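Local structure of 30S ribosomal protein S8 (3RF2) at residues R35-L40 with I94-K99. The protein probably binds directly to the central domain of 16S rRNA as a primary binding protein and helps coordinate assembly of the platform of the 30S subunit. Sequence-based numbering, arbitrary orientation.
Sequences RILDVL and IKIYLK
The ammonium group of Lys95 has two polar partners: NZ donates a hydrogen bond to Tyr97 OH, with 3.0 Å between Lys95 NZ and Tyr97 OH, and makes a salt bridge to Glu60 OE2, while the lysine also has a cation-pi contact with Phe24. Four torsions close to 180° stretch the side chain fully and carry NZ outward from the strand, on the side away from helix 31-43. Glu60 lies in the segment 59-93, which other S8 sequences lack, so the salt bridge ties this extra element to the sheet.

Strand alternation turns Ile94 and Ile96 the opposite way, toward the helix, where, of segment 35-40, Leu37 alone meets them. Its methyl CD1 comes tip to tip with Ile94, CD1 lying 3.7 Å from Ile94 CG2. With CG1 of Ile94 beside the backbone N (chi1 -74°), CG2 stands anti to that N, and both branches come near the leucine, Ile94 CD1 being 4.1 Å from Leu37 CD1. The side chain of Ile96 instead crosses Leu37 at about a right angle, and Leu37 CD2 sits 3.8 Å from Ile96 CD1.

Helix 31-43 is the crossover of a split beta-alpha-beta unit linking strands 24-28 and 46-51, between which strand 93-98 runs antiparallel to both. Helix 6-19 touches both elements, Ile36 of the helix and Leu98 of the strand. The branched isoleucines suit the strand and give it a broad apolar face, whereas the forked leucine spans both of them from a single helical position and also reaches Ile46 and Trp49. With an alanine here, the methyls of Ile94 and Ile96 would probably lose their only partner on segment 35-40, leaving a gap between helix and sheet. On the neighbouring helical position, Asp38 makes a weak hydrogen bond to the indole N-H of Trp49.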
loop_
_atom_site.group_PDB
_atom_site.type_symbol
_atom_site.label_atom_id
_atom_site.label_comp_id
_atom_site.label_asym_id
_atom_site.label_seq_id
_atom_site.Cartn_x
_atom_site.Cartn_y
_atom_site.Cartn_z
ATOM N N ARG A 35 -1.318 -6.865 -4.131
ATOM C CA ARG A 35 -0.236 -6.923 -5.109
ATOM C C ARG A 35 0.546 -5.637 -5.076
ATOM O O ARG A 35 1.744 -5.631 -5.339
ATOM C CB ARG A 35 -0.735 -7.195 -6.524
ATOM C CG ARG A 35 -0.932 -8.667 -6.829
ATOM C CD ARG A 35 -1.092 -8.909 -8.319
ATOM N NE ARG A 35 -1.556 -10.265 -8.605
ATOM C CZ ARG A 35 -2.825 -10.645 -8.510
ATOM N NH1 ARG A 35 -3.744 -9.771 -8.127
ATOM N NH2 ARG A 35 -3.174 -11.897 -8.785
ATOM N N ILE A 36 -0.140 -4.547 -4.757
ATOM C CA ILE A 36 0.511 -3.236 -4.679
ATOM C C ILE A 36 1.449 -3.156 -3.471
ATOM O O ILE A 36 2.597 -2.756 -3.598
ATOM C CB ILE A 36 -0.513 -2.097 -4.615
ATOM C CG1 ILE A 36 -1.231 -1.959 -5.964
ATOM C CG2 ILE A 36 0.178 -0.777 -4.270
ATOM C CD1 ILE A 36 -2.392 -1.001 -5.911
ATOM N N LEU A 37 0.945 -3.581 -2.318
ATOM C CA LEU A 37 1.730 -3.629 -1.097
ATOM C C LEU A 37 2.921 -4.537 -1.252
ATOM O O LEU A 37 3.956 -4.312 -0.633
ATOM C CB LEU A 37 0.878 -4.100 0.060
ATOM C CG LEU A 37 -0.187 -3.117 0.505
ATOM C CD1 LEU A 37 -1.094 -3.749 1.569
ATOM C CD2 LEU A 37 0.526 -1.953 1.064
ATOM N N ASP A 38 2.782 -5.565 -2.078
ATOM C CA ASP A 38 3.884 -6.493 -2.303
ATOM C C ASP A 38 4.982 -5.838 -3.122
ATOM O O ASP A 38 6.176 -6.080 -2.881
ATOM C CB ASP A 38 3.397 -7.773 -2.977
ATOM C CG ASP A 38 3.274 -8.931 -2.004
ATOM O OD1 ASP A 38 2.739 -8.735 -0.896
ATOM O OD2 ASP A 38 3.741 -10.038 -2.343
ATOM N N VAL A 39 4.585 -4.998 -4.071
ATOM C CA VAL A 39 5.572 -4.165 -4.756
ATOM C C VAL A 39 6.266 -3.219 -3.775
ATOM O O VAL A 39 7.489 -3.072 -3.791
ATOM C CB VAL A 39 4.950 -3.292 -5.861
ATOM C CG1 VAL A 39 6.058 -2.498 -6.582
ATOM C CG2 VAL A 39 4.120 -4.149 -6.838
ATOM N N LEU A 40 5.473 -2.562 -2.938
ATOM C CA LEU A 40 6.010 -1.573 -2.010
ATOM C C LEU A 40 7.017 -2.213 -1.037
ATOM O O LEU A 40 8.056 -1.623 -0.727
ATOM C CB LEU A 40 4.874 -0.884 -1.244
ATOM C CG LEU A 40 3.974 0.110 -1.987
ATOM C CD1 LEU A 40 2.925 0.664 -1.049
ATOM C CD2 LEU A 40 4.802 1.249 -2.548
ATOM N N ILE A 94 -5.904 -5.640 6.373
ATOM C CA ILE A 94 -4.477 -5.706 6.170
ATOM C C ILE A 94 -3.771 -4.779 7.152
ATOM O O ILE A 94 -4.181 -3.635 7.358
ATOM C CB ILE A 94 -4.095 -5.357 4.755
ATOM C CG1 ILE A 94 -4.466 -6.508 3.820
ATOM C CG2 ILE A 94 -2.617 -5.099 4.673
ATOM C CD1 ILE A 94 -4.306 -6.157 2.350
ATOM N N LYS A 95 -2.738 -5.316 7.795
ATOM C CA LYS A 95 -1.911 -4.553 8.697
ATOM C C LYS A 95 -0.693 -4.166 7.881
ATOM O O LYS A 95 -0.020 -5.024 7.312
ATOM C CB LYS A 95 -1.504 -5.400 9.916
ATOM C CG LYS A 95 -0.745 -4.624 10.995
ATOM C CD LYS A 95 -0.378 -5.493 12.185
ATOM C CE LYS A 95 0.260 -4.668 13.286
ATOM N NZ LYS A 95 0.580 -5.482 14.508
ATOM N N ILE A 96 -0.427 -2.873 7.789
ATOM C CA ILE A 96 0.757 -2.414 7.074
ATOM C C ILE A 96 1.805 -1.878 8.036
ATOM O O ILE A 96 1.505 -0.994 8.834
ATOM C CB ILE A 96 0.424 -1.307 6.058
ATOM C CG1 ILE A 96 -0.464 -1.865 4.937
ATOM C CG2 ILE A 96 1.737 -0.713 5.509
ATOM C CD1 ILE A 96 -1.254 -0.825 4.182
ATOM N N TYR A 97 3.029 -2.400 7.950
ATOM C CA TYR A 97 4.126 -1.929 8.784
ATOM C C TYR A 97 4.959 -0.899 8.038
ATOM O O TYR A 97 5.508 -1.190 6.973
ATOM C CB TYR A 97 5.022 -3.099 9.202
ATOM C CG TYR A 97 4.351 -4.099 10.124
ATOM C CD1 TYR A 97 4.489 -4.004 11.505
ATOM C CD2 TYR A 97 3.595 -5.143 9.614
ATOM C CE1 TYR A 97 3.878 -4.922 12.353
ATOM C CE2 TYR A 97 2.991 -6.058 10.446
ATOM C CZ TYR A 97 3.132 -5.943 11.813
ATOM O OH TYR A 97 2.526 -6.863 12.638
ATOM N N LEU A 98 5.062 0.302 8.594
ATOM C CA LEU A 98 5.719 1.402 7.888
ATOM C C LEU A 98 7.212 1.393 8.113
ATOM O O LEU A 98 7.696 0.940 9.149
ATOM C CB LEU A 98 5.143 2.744 8.316
ATOM C CG LEU A 98 3.647 2.927 8.089
ATOM C CD1 LEU A 98 3.130 4.109 8.880
ATOM C CD2 LEU A 98 3.347 3.091 6.595
ATOM N N LYS A 99 7.944 1.901 7.130
ATOM C CA LYS A 99 9.400 1.925 7.189
ATOM C C LYS A 99 9.886 3.350 7.295
ATOM O O LYS A 99 9.618 4.149 6.400
ATOM C CB LYS A 99 10.014 1.332 5.925
ATOM C CG LYS A 99 11.552 1.318 5.967
ATOM C CD LYS A 99 12.165 0.794 4.670
ATOM C CE LYS A 99 12.061 -0.737 4.572
ATOM N NZ LYS A 99 12.729 -1.421 5.719
#